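Local coordinates for 6-phospho-beta-glucosidase BglT (Thermotoga maritima, PDB 1UP7), which hydrolyses cellobiose 6'-phosphate to glucose 6-phosphate and glucose, with NAD+ and a manganese ion as cofactors, at residues Y99-Q104 with L392-E397; A115-P120 with R411-L416; S144-E149 with M366-T371; L382-L387 with D401-I406. All blocks are in the same frame, centred on the assembly; numbering follows the deposited sequence.

Contact 1 (Y99-Q104 with L392-E397); sequences YGLIGQ and LGPDVE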
loop_
_atom_site.group_PDB
_atom_site.type_symbol
_atom_site.label_atom_id
_atom_site.label_comp_id
_atom_site.label_asym_id
_atom_site.label_seq_id
_atom_site.Cartn_x
_atom_site.Cartn_y
_atom_site.Cartn_z
ATOM N N TYR A 99 -30.894 19.529 -18.916
ATOM C CA TYR A 99 -29.495 19.596 -19.324
ATOM C C TYR A 99 -29.037 18.406 -20.139
ATOM O O TYR A 99 -27.873 18.344 -20.518
ATOM C CB TYR A 99 -28.593 19.733 -18.093
ATOM C CG TYR A 99 -28.911 20.924 -17.247
ATOM C CD1 TYR A 99 -28.311 22.158 -17.487
ATOM C CD2 TYR A 99 -29.830 20.827 -16.195
ATOM C CE1 TYR A 99 -28.604 23.274 -16.672
ATOM C CE2 TYR A 99 -30.141 21.917 -15.394
ATOM C CZ TYR A 99 -29.524 23.140 -15.636
ATOM O OH TYR A 99 -29.832 24.235 -14.842
ATOM N N GLY A 100 -29.938 17.466 -20.418
ATOM C CA GLY A 100 -29.597 16.233 -21.109
ATOM C C GLY A 100 -28.891 15.237 -20.199
ATOM O O GLY A 100 -28.118 14.415 -20.646
ATOM N N LEU A 101 -29.139 15.347 -18.902
ATOM C CA LEU A 101 -28.446 14.544 -17.903
ATOM C C LEU A 101 -29.419 13.573 -17.270
ATOM O O LEU A 101 -30.612 13.891 -17.146
ATOM C CB LEU A 101 -27.898 15.469 -16.823
ATOM C CG LEU A 101 -26.453 16.020 -16.901
ATOM C CD1 LEU A 101 -25.647 15.716 -18.211
ATOM C CD2 LEU A 101 -26.347 17.499 -16.466
ATOM N N ILE A 102 -28.911 12.414 -16.853
ATOM C CA ILE A 102 -29.686 11.453 -16.096
ATOM C C ILE A 102 -30.233 12.088 -14.817
ATOM O O ILE A 102 -29.500 12.719 -14.040
ATOM C CB ILE A 102 -28.820 10.231 -15.736
ATOM C CG1 ILE A 102 -28.491 9.405 -16.997
ATOM C CG2 ILE A 102 -29.539 9.394 -14.638
ATOM C CD1 ILE A 102 -29.704 8.850 -17.597
ATOM N N GLY A 103 -31.538 11.968 -14.625
ATOM C CA GLY A 103 -32.137 12.337 -13.350
ATOM C C GLY A 103 -32.661 11.111 -12.623
ATOM O O GLY A 103 -33.600 10.455 -13.080
ATOM N N GLN A 104 -32.041 10.801 -11.498
ATOM C CA GLN A 104 -32.323 9.580 -10.756
ATOM C C GLN A 104 -32.147 9.783 -9.246
ATOM O O GLN A 104 -31.289 10.541 -8.793
ATOM C CB GLN A 104 -31.437 8.446 -11.286
ATOM C CG GLN A 104 -32.092 7.037 -11.229
ATOM C CD GLN A 104 -31.909 6.427 -9.830
ATOM O OE1 GLN A 104 -30.935 6.736 -9.112
ATOM N NE2 GLN A 104 -32.846 5.604 -9.434
ATOM N N LEU A 392 -21.553 10.934 -14.758
ATOM C CA LEU A 392 -22.868 11.303 -15.297
ATOM C C LEU A 392 -23.209 12.768 -15.019
ATOM O O LEU A 392 -24.355 13.196 -15.227
ATOM C CB LEU A 392 -23.974 10.398 -14.743
ATOM C CG LEU A 392 -23.901 8.889 -15.083
ATOM C CD1 LEU A 392 -24.839 8.087 -14.165
ATOM C CD2 LEU A 392 -24.261 8.642 -16.530
ATOM N N GLY A 393 -22.203 13.536 -14.577
ATOM C CA GLY A 393 -22.362 14.960 -14.357
ATOM C C GLY A 393 -22.359 15.831 -15.609
ATOM O O GLY A 393 -22.261 15.342 -16.722
ATOM N N PRO A 394 -22.497 17.135 -15.418
ATOM C CA PRO A 394 -22.573 18.098 -16.527
ATOM C C PRO A 394 -21.245 18.304 -17.266
ATOM O O PRO A 394 -20.178 18.157 -16.695
ATOM C CB PRO A 394 -22.938 19.404 -15.796
ATOM C CG PRO A 394 -22.342 19.235 -14.438
ATOM C CD PRO A 394 -22.609 17.802 -14.104
ATOM N N ASP A 395 -21.338 18.631 -18.539
ATOM C CA ASP A 395 -20.264 19.290 -19.245
ATOM C C ASP A 395 -20.002 20.675 -18.573
ATOM O O ASP A 395 -20.884 21.247 -17.942
ATOM C CB ASP A 395 -20.712 19.506 -20.690
ATOM C CG ASP A 395 -20.457 18.307 -21.593
ATOM O OD1 ASP A 395 -20.064 17.235 -21.125
ATOM O OD2 ASP A 395 -20.617 18.349 -22.836
ATOM N N VAL A 396 -18.790 21.190 -18.728
ATOM C CA VAL A 396 -18.424 22.517 -18.257
ATOM C C VAL A 396 -19.462 23.580 -18.570
ATOM O O VAL A 396 -19.837 24.344 -17.676
ATOM C CB VAL A 396 -17.015 22.891 -18.770
ATOM C CG1 VAL A 396 -16.783 24.401 -18.696
ATOM C CG2 VAL A 396 -15.963 22.090 -17.948
ATOM N N GLU A 397 -19.970 23.591 -19.808
ATOM C CA GLU A 397 -20.958 24.601 -20.235
ATOM C C GLU A 397 -22.256 24.595 -19.415
ATOM O O GLU A 397 -22.959 25.582 -19.415
ATOM C CB GLU A 397 -21.302 24.499 -21.762
ATOM C CG GLU A 397 -21.983 23.175 -22.178
ATOM C CD GLU A 397 -22.450 23.116 -23.639
ATOM O OE1 GLU A 397 -23.347 23.911 -24.014
ATOM O OE2 GLU A 397 -21.959 22.232 -24.410
HETATM O O HOH W 1 -26.135 12.091 -17.175
HETATM O O HOH W 2 -26.639 12.630 -13.576
#

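Contact 2 (A115-P120 with R411-L416); sequences ALRAFP and REYVKL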
loop_
_atom_site.group_PDB
_atom_site.type_symbol
_atom_site.label_atom_id
_atom_site.label_comp_id
_atom_site.label_asym_id
_atom_site.label_seq_id
_atom_site.Cartn_x
_atom_site.Cartn_y
_atom_site.Cartn_z
ATOM N N ALA A 115 -27.382 13.802 -1.552
ATOM C CA ALA A 115 -26.332 13.676 -0.536
ATOM C C ALA A 115 -26.200 14.989 0.240
ATOM O O ALA A 115 -26.046 15.002 1.488
ATOM C CB ALA A 115 -24.962 13.274 -1.162
ATOM N N LEU A 116 -26.222 16.096 -0.492
ATOM C CA LEU A 116 -26.090 17.410 0.153
ATOM C C LEU A 116 -27.206 17.674 1.147
ATOM O O LEU A 116 -26.973 18.341 2.149
ATOM C CB LEU A 116 -26.074 18.563 -0.864
ATOM C CG LEU A 116 -24.835 18.707 -1.745
ATOM C CD1 LEU A 116 -25.047 19.871 -2.707
ATOM C CD2 LEU A 116 -23.524 18.850 -0.926
ATOM N N ARG A 117 -28.422 17.202 0.853
ATOM C CA ARG A 117 -29.527 17.323 1.802
ATOM C C ARG A 117 -29.317 16.396 2.991
ATOM O O ARG A 117 -29.706 16.739 4.114
ATOM C CB ARG A 117 -30.870 16.987 1.153
ATOM C CG ARG A 117 -31.593 18.137 0.469
ATOM C CD ARG A 117 -33.124 17.956 0.259
ATOM N NE ARG A 117 -33.420 16.616 -0.216
ATOM C CZ ARG A 117 -33.210 16.218 -1.467
ATOM N NH1 ARG A 117 -32.753 17.098 -2.366
ATOM N NH2 ARG A 117 -33.475 14.954 -1.817
ATOM N N ALA A 118 -28.728 15.221 2.757
ATOM C CA ALA A 118 -28.575 14.236 3.813
ATOM C C ALA A 118 -27.496 14.621 4.829
ATOM O O ALA A 118 -27.708 14.470 6.005
ATOM C CB ALA A 118 -28.288 12.846 3.221
ATOM N N PHE A 119 -26.351 15.110 4.356
ATOM C CA PHE A 119 -25.169 15.292 5.202
ATOM C C PHE A 119 -25.420 16.075 6.513
ATOM O O PHE A 119 -25.016 15.612 7.583
ATOM C CB PHE A 119 -23.962 15.901 4.399
ATOM C CG PHE A 119 -23.384 14.980 3.318
ATOM C CD1 PHE A 119 -23.589 13.590 3.360
ATOM C CD2 PHE A 119 -22.615 15.512 2.280
ATOM C CE1 PHE A 119 -23.048 12.740 2.376
ATOM C CE2 PHE A 119 -22.059 14.680 1.288
ATOM C CZ PHE A 119 -22.286 13.294 1.328
ATOM N N PRO A 120 -26.067 17.249 6.461
ATOM C CA PRO A 120 -26.330 18.011 7.708
ATOM C C PRO A 120 -27.214 17.253 8.715
ATOM O O PRO A 120 -26.969 17.314 9.922
ATOM C CB PRO A 120 -27.046 19.284 7.226
ATOM C CG PRO A 120 -26.768 19.359 5.736
ATOM C CD PRO A 120 -26.584 17.957 5.263
ATOM N N ARG A 411 -32.439 25.126 -0.868
ATOM C CA ARG A 411 -31.999 26.192 0.030
ATOM C C ARG A 411 -32.472 26.000 1.476
ATOM O O ARG A 411 -31.904 26.591 2.376
ATOM C CB ARG A 411 -32.402 27.593 -0.467
ATOM C CG ARG A 411 -33.860 27.888 -0.303
ATOM C CD ARG A 411 -34.432 28.900 -1.265
ATOM N NE ARG A 411 -35.901 28.845 -1.226
ATOM C CZ ARG A 411 -36.670 27.996 -1.933
ATOM N NH1 ARG A 411 -36.143 27.099 -2.791
ATOM N NH2 ARG A 411 -37.989 28.050 -1.777
ATOM N N GLU A 412 -33.519 25.201 1.695
ATOM C CA GLU A 412 -33.954 24.937 3.053
ATOM C C GLU A 412 -33.036 23.949 3.773
ATOM O O GLU A 412 -33.109 23.857 4.983
ATOM C CB GLU A 412 -35.398 24.403 3.128
ATOM C CG GLU A 412 -36.478 25.328 2.628
ATOM C CD GLU A 412 -37.714 24.539 2.218
ATOM O OE1 GLU A 412 -37.614 23.616 1.322
ATOM O OE2 GLU A 412 -38.781 24.828 2.798
ATOM N N TYR A 413 -32.196 23.214 3.032
ATOM C CA TYR A 413 -31.481 22.078 3.600
ATOM C C TYR A 413 -29.984 22.254 3.561
ATOM O O TYR A 413 -29.249 21.647 4.338
ATOM C CB TYR A 413 -31.816 20.820 2.831
ATOM C CG TYR A 413 -33.243 20.464 3.022
ATOM C CD1 TYR A 413 -34.207 20.967 2.178
ATOM C CD2 TYR A 413 -33.638 19.684 4.105
ATOM C CE1 TYR A 413 -35.497 20.664 2.374
ATOM C CE2 TYR A 413 -34.948 19.373 4.305
ATOM C CZ TYR A 413 -35.863 19.864 3.438
ATOM O OH TYR A 413 -37.173 19.568 3.621
ATOM N N VAL A 414 -29.505 23.049 2.624
ATOM C CA VAL A 414 -28.082 23.217 2.511
ATOM C C VAL A 414 -27.783 24.622 2.037
ATOM O O VAL A 414 -28.545 25.236 1.275
ATOM C CB VAL A 414 -27.392 22.153 1.613
ATOM C CG1 VAL A 414 -27.623 22.417 0.166
ATOM C CG2 VAL A 414 -25.883 22.107 1.937
ATOM N N LYS A 415 -26.669 25.141 2.530
ATOM C CA LYS A 415 -26.200 26.431 2.095
ATOM C C LYS A 415 -24.713 26.401 1.803
ATOM O O LYS A 415 -23.878 26.135 2.672
ATOM C CB LYS A 415 -26.484 27.543 3.093
ATOM C CG LYS A 415 -25.961 28.859 2.562
ATOM C CD LYS A 415 -26.817 30.049 2.973
ATOM C CE LYS A 415 -26.254 31.370 2.388
ATOM N NZ LYS A 415 -26.659 32.556 3.207
ATOM N N LEU A 416 -24.390 26.696 0.554
ATOM C CA LEU A 416 -23.009 26.744 0.115
ATOM C C LEU A 416 -22.646 28.154 -0.255
ATOM O O LEU A 416 -23.461 28.877 -0.829
ATOM C CB LEU A 416 -22.808 25.862 -1.101
ATOM C CG LEU A 416 -22.296 24.450 -0.883
ATOM C CD1 LEU A 416 -22.723 23.845 0.431
ATOM C CD2 LEU A 416 -22.656 23.559 -2.063
#

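Contact 3 (S144-E149 with M366-T371); sequences SGHITE and MYERLT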
loop_
_atom_site.group_PDB
_atom_site.type_symbol
_atom_site.label_atom_id
_atom_site.label_comp_id
_atom_site.label_asym_id
_atom_site.label_seq_id
_atom_site.Cartn_x
_atom_site.Cartn_y
_atom_site.Cartn_z
ATOM N N SER A 144 -27.050 5.644 0.215
ATOM C CA SER A 144 -26.603 4.932 1.402
ATOM C C SER A 144 -25.092 4.715 1.472
ATOM O O SER A 144 -24.532 4.879 2.553
ATOM C CB SER A 144 -27.388 3.609 1.535
ATOM O OG SER A 144 -27.003 2.911 2.697
ATOM N N GLY A 145 -24.462 4.306 0.352
ATOM C CA GLY A 145 -23.036 4.036 0.312
ATOM C C GLY A 145 -22.234 5.323 0.497
ATOM O O GLY A 145 -21.189 5.327 1.176
ATOM N N HIS A 146 -22.730 6.404 -0.103
ATOM C CA HIS A 146 -22.081 7.706 -0.032
ATOM C C HIS A 146 -22.125 8.270 1.402
ATOM O O HIS A 146 -21.146 8.836 1.908
ATOM C CB HIS A 146 -22.740 8.675 -1.009
ATOM C CG HIS A 146 -21.960 9.932 -1.258
ATOM N ND1 HIS A 146 -22.333 10.844 -2.223
ATOM C CD2 HIS A 146 -20.843 10.439 -0.668
ATOM C CE1 HIS A 146 -21.488 11.864 -2.212
ATOM N NE2 HIS A 146 -20.569 11.639 -1.288
ATOM N N ILE A 147 -23.259 8.079 2.060
ATOM C CA ILE A 147 -23.427 8.509 3.431
ATOM C C ILE A 147 -22.533 7.693 4.337
ATOM O O ILE A 147 -21.941 8.220 5.255
ATOM C CB ILE A 147 -24.945 8.474 3.831
ATOM C CG1 ILE A 147 -25.682 9.586 3.083
ATOM C CG2 ILE A 147 -25.141 8.682 5.385
ATOM C CD1 ILE A 147 -27.172 9.419 3.025
ATOM N N THR A 148 -22.372 6.407 4.042
ATOM C CA THR A 148 -21.447 5.592 4.831
ATOM C C THR A 148 -20.023 6.057 4.662
ATOM O O THR A 148 -19.300 6.127 5.649
ATOM C CB THR A 148 -21.559 4.094 4.446
ATOM O OG1 THR A 148 -22.917 3.697 4.550
ATOM C CG2 THR A 148 -20.876 3.222 5.438
ATOM N N GLU A 149 -19.608 6.371 3.423
ATOM C CA GLU A 149 -18.276 6.931 3.185
ATOM C C GLU A 149 -18.095 8.154 4.082
ATOM O O GLU A 149 -17.080 8.325 4.737
ATOM C CB GLU A 149 -18.091 7.351 1.726
ATOM C CG GLU A 149 -16.780 8.089 1.408
ATOM C CD GLU A 149 -15.520 7.238 1.583
ATOM O OE1 GLU A 149 -15.551 6.027 1.301
ATOM O OE2 GLU A 149 -14.483 7.786 1.997
ATOM N N MET A 366 -14.035 8.935 -6.133
ATOM C CA MET A 366 -13.395 10.256 -6.148
ATOM C C MET A 366 -14.490 11.325 -6.105
ATOM O O MET A 366 -14.400 12.310 -5.408
ATOM C CB MET A 366 -12.483 10.410 -7.377
ATOM C CG MET A 366 -11.284 9.456 -7.391
ATOM S SD MET A 366 -10.198 9.737 -5.945
ATOM C CE MET A 366 -10.795 8.508 -4.777
ATOM N N TYR A 367 -15.531 11.096 -6.870
ATOM C CA TYR A 367 -16.646 11.983 -6.895
ATOM C C TYR A 367 -17.270 12.083 -5.479
ATOM O O TYR A 367 -17.603 13.182 -5.035
ATOM C CB TYR A 367 -17.684 11.497 -7.924
ATOM C CG TYR A 367 -19.065 11.805 -7.445
ATOM C CD1 TYR A 367 -19.596 13.068 -7.649
ATOM C CD2 TYR A 367 -19.814 10.859 -6.698
ATOM C CE1 TYR A 367 -20.841 13.384 -7.204
ATOM C CE2 TYR A 367 -21.088 11.181 -6.197
ATOM C CZ TYR A 367 -21.584 12.467 -6.454
ATOM O OH TYR A 367 -22.827 12.893 -6.006
ATOM N N GLU A 368 -17.418 10.949 -4.786
ATOM C CA GLU A 368 -17.986 10.927 -3.445
ATOM C C GLU A 368 -17.221 11.817 -2.478
ATOM O O GLU A 368 -17.832 12.579 -1.715
ATOM C CB GLU A 368 -18.055 9.504 -2.874
ATOM C CG GLU A 368 -19.184 8.617 -3.405
ATOM C CD GLU A 368 -19.171 7.244 -2.735
ATOM O OE1 GLU A 368 -18.109 6.857 -2.161
ATOM O OE2 GLU A 368 -20.211 6.538 -2.777
ATOM N N ARG A 369 -15.892 11.702 -2.486
ATOM C CA ARG A 369 -15.062 12.453 -1.549
ATOM C C ARG A 369 -15.025 13.931 -1.925
ATOM O O ARG A 369 -14.984 14.789 -1.027
ATOM C CB ARG A 369 -13.641 11.863 -1.335
ATOM C CG ARG A 369 -13.562 10.340 -1.368
ATOM C CD ARG A 369 -13.024 9.596 -0.164
ATOM N NE ARG A 369 -11.784 8.941 -0.508
ATOM C CZ ARG A 369 -11.293 7.790 -0.017
ATOM N NH1 ARG A 369 -11.946 7.044 0.840
ATOM N NH2 ARG A 369 -10.112 7.388 -0.457
ATOM N N LEU A 370 -15.062 14.242 -3.222
ATOM C CA LEU A 370 -15.109 15.638 -3.640
ATOM C C LEU A 370 -16.431 16.273 -3.173
ATOM O O LEU A 370 -16.462 17.444 -2.763
ATOM C CB LEU A 370 -14.987 15.772 -5.166
ATOM C CG LEU A 370 -13.574 15.615 -5.765
ATOM C CD1 LEU A 370 -13.650 15.467 -7.293
ATOM C CD2 LEU A 370 -12.637 16.780 -5.333
ATOM N N THR A 371 -17.521 15.511 -3.246
ATOM C CA THR A 371 -18.792 16.014 -2.769
ATOM C C THR A 371 -18.754 16.294 -1.253
ATOM O O THR A 371 -19.205 17.351 -0.797
ATOM C CB THR A 371 -19.921 15.046 -3.151
ATOM O OG1 THR A 371 -20.022 14.974 -4.590
ATOM C CG2 THR A 371 -21.264 15.604 -2.716
HETATM O O HOH W 3 -19.665 4.452 -0.939
HETATM O O HOH W 4 -24.215 11.022 -4.302
#

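Contact 4 (L382-L387 with D401-I406); sequences LALKAL and DLLEEI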
loop_
_atom_site.group_PDB
_atom_site.type_symbol
_atom_site.label_atom_id
_atom_site.label_comp_id
_atom_site.label_asym_id
_atom_site.label_seq_id
_atom_site.Cartn_x
_atom_site.Cartn_y
_atom_site.Cartn_z
ATOM N N LEU A 382 -16.092 24.200 -4.743
ATOM C CA LEU A 382 -15.736 22.793 -4.643
ATOM C C LEU A 382 -16.876 21.872 -5.050
ATOM O O LEU A 382 -16.629 20.773 -5.523
ATOM C CB LEU A 382 -15.166 22.454 -3.262
ATOM C CG LEU A 382 -13.868 23.231 -2.904
ATOM C CD1 LEU A 382 -13.462 22.966 -1.466
ATOM C CD2 LEU A 382 -12.687 22.952 -3.877
ATOM N N ALA A 383 -18.115 22.351 -4.909
ATOM C CA ALA A 383 -19.288 21.598 -5.353
ATOM C C ALA A 383 -19.318 21.500 -6.881
ATOM O O ALA A 383 -19.639 20.442 -7.433
ATOM C CB ALA A 383 -20.580 22.211 -4.813
ATOM N N LEU A 384 -18.949 22.591 -7.553
ATOM C CA LEU A 384 -18.787 22.586 -9.015
ATOM C C LEU A 384 -17.770 21.516 -9.445
ATOM O O LEU A 384 -18.014 20.757 -10.359
ATOM C CB LEU A 384 -18.266 23.944 -9.465
ATOM C CG LEU A 384 -18.932 24.793 -10.529
ATOM C CD1 LEU A 384 -20.477 24.636 -10.622
ATOM C CD2 LEU A 384 -18.503 26.266 -10.292
ATOM N N LYS A 385 -16.640 21.475 -8.752
ATOM C CA LYS A 385 -15.614 20.501 -8.979
ATOM C C LYS A 385 -16.127 19.077 -8.752
ATOM O O LYS A 385 -15.843 18.198 -9.579
ATOM C CB LYS A 385 -14.399 20.794 -8.092
ATOM C CG LYS A 385 -13.176 19.930 -8.284
ATOM C CD LYS A 385 -12.162 20.375 -7.224
ATOM C CE LYS A 385 -10.899 19.553 -7.350
ATOM N NZ LYS A 385 -9.834 19.966 -6.451
ATOM N N ALA A 386 -16.889 18.846 -7.679
ATOM C CA ALA A 386 -17.480 17.514 -7.455
ATOM C C ALA A 386 -18.435 17.136 -8.582
ATOM O O ALA A 386 -18.377 16.028 -9.136
ATOM C CB ALA A 386 -18.191 17.430 -6.128
ATOM N N LEU A 387 -19.289 18.082 -8.950
ATOM C CA LEU A 387 -20.294 17.857 -9.963
ATOM C C LEU A 387 -19.668 17.492 -11.313
ATOM O O LEU A 387 -20.118 16.542 -11.991
ATOM C CB LEU A 387 -21.171 19.098 -10.036
ATOM C CG LEU A 387 -22.586 19.069 -10.572
ATOM C CD1 LEU A 387 -23.478 17.888 -10.062
ATOM C CD2 LEU A 387 -23.225 20.440 -10.271
ATOM N N ASP A 401 -24.958 26.657 -14.179
ATOM C CA ASP A 401 -26.406 26.829 -14.120
ATOM C C ASP A 401 -27.040 25.661 -13.367
ATOM O O ASP A 401 -27.933 25.874 -12.558
ATOM C CB ASP A 401 -27.018 26.971 -15.522
ATOM C CG ASP A 401 -26.705 28.299 -16.165
ATOM O OD1 ASP A 401 -26.463 29.272 -15.439
ATOM O OD2 ASP A 401 -26.687 28.471 -17.398
ATOM N N LEU A 402 -26.567 24.451 -13.628
ATOM C CA LEU A 402 -27.115 23.271 -12.956
ATOM C C LEU A 402 -26.955 23.386 -11.423
ATOM O O LEU A 402 -27.937 23.189 -10.661
ATOM C CB LEU A 402 -26.472 21.958 -13.474
ATOM C CG LEU A 402 -26.811 20.667 -12.730
ATOM C CD1 LEU A 402 -28.308 20.420 -12.787
ATOM C CD2 LEU A 402 -26.008 19.454 -13.290
ATOM N N LEU A 403 -25.728 23.701 -10.980
ATOM C CA LEU A 403 -25.467 23.865 -9.543
ATOM C C LEU A 403 -26.373 24.916 -8.909
ATOM O O LEU A 403 -26.899 24.706 -7.827
ATOM C CB LEU A 403 -23.986 24.161 -9.224
ATOM C CG LEU A 403 -23.620 24.281 -7.702
ATOM C CD1 LEU A 403 -23.924 23.038 -6.835
ATOM C CD2 LEU A 403 -22.185 24.698 -7.461
ATOM N N GLU A 404 -26.574 26.027 -9.609
ATOM C CA GLU A 404 -27.425 27.108 -9.130
ATOM C C GLU A 404 -28.845 26.646 -8.944
ATOM O O GLU A 404 -29.454 26.976 -7.938
ATOM C CB GLU A 404 -27.403 28.286 -10.102
ATOM C CG GLU A 404 -26.654 29.477 -9.571
ATOM C CD GLU A 404 -25.375 29.751 -10.341
ATOM O OE1 GLU A 404 -25.447 30.460 -11.413
ATOM O OE2 GLU A 404 -24.308 29.260 -9.848
ATOM N N GLU A 405 -29.370 25.891 -9.913
ATOM C CA GLU A 405 -30.713 25.339 -9.816
ATOM C C GLU A 405 -30.844 24.411 -8.611
ATOM O O GLU A 405 -31.814 24.494 -7.839
ATOM C CB GLU A 405 -31.065 24.577 -11.074
ATOM C CG GLU A 405 -32.082 25.303 -11.920
ATOM C CD GLU A 405 -32.876 24.353 -12.790
ATOM O OE1 GLU A 405 -32.282 23.779 -13.706
ATOM O OE2 GLU A 405 -34.079 24.191 -12.553
ATOM N N ILE A 406 -29.855 23.535 -8.446
ATOM C CA ILE A 406 -29.851 22.589 -7.350
ATOM C C ILE A 406 -29.813 23.324 -5.991
ATOM O O ILE A 406 -30.564 22.975 -5.066
ATOM C CB ILE A 406 -28.643 21.637 -7.440
ATOM C CG1 ILE A 406 -28.793 20.624 -8.591
ATOM C CG2 ILE A 406 -28.387 20.946 -6.067
ATOM C CD1 ILE A 406 -27.434 19.943 -8.933
#

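Contact 1 (Y99-Q104 with L392-E397)
Leu101 presses its forked end against Leu392, Gly393 and Pro394, largely against main-chain atoms, with the Pro394 ring also in contact. This is the tight half of a contact that ties a loop of the Rossmann-type family 4 domain, following helix 85-94, to the loop that joins helix 380-389 to helix 396-409. One methyl, Leu101 CD2, stands 3.8 Å from Pro394 CA, and the two side chains cross obliquely. The other methyl, Leu101 CD1, lies 3.7 Å from Gly393 O, while Leu101 CG comes within 3.9 Å of Leu392 O. An alanine here would probably open a gap over this turn of backbone and also deprive Leu402 of a neighbour.

The packing is looser at Ile102, whose CG1 approaches Leu392 CD2 at 4.3 Å. Here water bridges the two loops. One molecule accepts from Ile102 N at 2.8 Å and donates to Leu392 O at 2.9 Å; a second donates to both Leu392 O and Ile102 O. Farther along, Asp395 OD2 accepts from the backbone N of Lys251 of the second subunit, carrying the loop into the assembly. Chemically, the direct touches between the loops rest on fit, and their polar link is relayed by two waters gripping the carbonyl of Leu392.

Contact 2 (A115-P120 with R411-L416)
Leu116 is the first residue of 115-120 to meet the C-terminal tail: its carbonyl O lies 3.9 Å from Val414 CB, and Leu116 CB is 4.3 Å from Val414 CG1. Farther out on the same side chain, Leu116 CD1 reaches Leu416 CD2 at 4.4 Å. Arg117, next in line, gives its aliphatic part to Tyr413. Its CG touches Tyr413 CB at 3.6 Å, and its CD sits over one face of the ring, 4.0 Å from the centroid and 24° off the normal, as a CH-pi contact. The bend at chi3 (-44°) then turns NE off the extended path, and the guanidinium plane stands 80° from the ring. Its nitrogens are held elsewhere: NH2 in a salt bridge with Asp92, NE by Pro83 O and NH1 by Asn410 OD1.

Helix 109-131, which carries these residues, lies in the connection between parallel strands 76-79 and 136-139 of the Rossmann-type sheet, and the tail runs past one side of it near the cofactor, with the Tyr413 side chain about 7 Å from the bound NAD at their nearest atoms. At Pro120 the helix is kinked, since the proline N makes no bond to the preceding turn, and Pro120 CG rests 3.7 Å from Tyr413 O.

Contact 3 (S144-E149 with M366-T371)
His146 lays one face of its imidazole over the aliphatic chain of Glu368, a CH-pi contact in which Glu368 CG stands 3.7 Å from the ring centroid, 13° off the normal. The histidine CG is anti to the backbone N, and from there the ring reaches the other helix, where Thr371 CB meets its edge, 3.7 Å from His146 CE1.

Among the hydrogen bonds, His146 NE2 donates to Glu368 O at 2.9 Å; the bond is bent (139°) and leaves the imidazole plane. At the other nitrogen a water near the ring plane joins His146 ND1, at 2.8 Å, to Tyr367 OH. Thr371 OG1 donates to Tyr367 O within its own helix, which fixes its rotation. An alanine in place of His146 would probably leave Glu368 O without this donor and open a gap beside Thr371.

A salt bridge adds to these. Arg369 NH1 meets Glu149 OE2 at 2.9 Å, nearly straight and in the guanidinium plane, on the syn side but tilted out of the carboxylate plane; Asn153 also donates to OE2, and Arg369 NH2 pairs with Asp331. Glu149 OE1 and Glu368 OE1 lie 4.4 Å apart, a repulsion that Lys365, salt-bridged to both, would probably offset.

Helix 144-155 of the Rossmann-type domain thus meets helix 355-376 of the C-terminal domain, the segments passing at 10.1 Å with directions 59° apart. Glu149 OE1 also accepts from Val333 N, where strand 333-341 starts. Phe119 of helix 109-131 is edge-to-face to His146, while helix 380-389 packs against helix 355-376 through Ala386 and Ser389.

Contact 4 (L382-L387 with D401-I406)
Leu384 meets Leu403, and Leu387 meets Leu402, Leu403 and Ile406, without a single ring or other flat group among them; with Ala383 they make a contact of methyls and branched chains that has no faces or edges to assign. It is the core of a pair of consecutive helices joined by a short loop, helix 380-389 followed closely by helix 396-409, whose segments cross steeply, 113° between their directions and 10.4 Å between their axes. Apolar methyls, most of them from leucines, fill the crossing.

Leu403 is the central piece. Its CG is anti to the backbone N (chi1 -177°), and beyond it the fork packs against Ala383 and Leu384 of the other helix. Both of its methyls touch Ala383: Leu403 CD1 and Leu403 CD2 are each 4.0 Å from Ala383 CB. Leu403 CD2 also lies against Leu384 CD1 at 3.6 Å, the shortest approach in the contact, and that same methyl of Leu384 stands 3.8 Å from Leu403 CB.

The surroundings close the joint. Leu402 is backed by Tyr99 and Leu101, Ala383 by Leu416, and Leu387 by Phe112 of helix 109-131. On another side of helix 380-389, Lys385 NZ makes a salt bridge with Asp354 of the second subunit, so the pair borders the subunit interface.

One methyl serves three partners at the next turn: Leu387 CD2 lies 3.9 Å from Leu403 CB, 4.2 Å from Leu402 CD2 and 4.4 Å from Ile406 CD1.

Overall arrangement
Contacts 1 and 4 share helix 396-409 and sit 11 Å apart between centres; Tyr99 OH probably hydrogen-bonds Glu405 OE1 at 2.7 Å. Contact 4 joins contact 2 where Leu416 CD2 meets Ala383 CB at 3.7 Å, and contact 3 where Thr371 OG1 lies 3.4 Å from Ala386 CB. Contacts 2 and 3 meet at Phe119 and His146. The four thus form a connected series of touching contacts about the C-terminal helices. Contact 3 comes closest to the sugar, with Gly145 about 10 Å from the bound glucose 6-phosphate by nearest atoms, and the Tyr413 side chain of contact 2 is about 7 Å from NAD. In contact 1, the Leu392 side chain is about 8 Å from that of Tyr243, the proton acceptor.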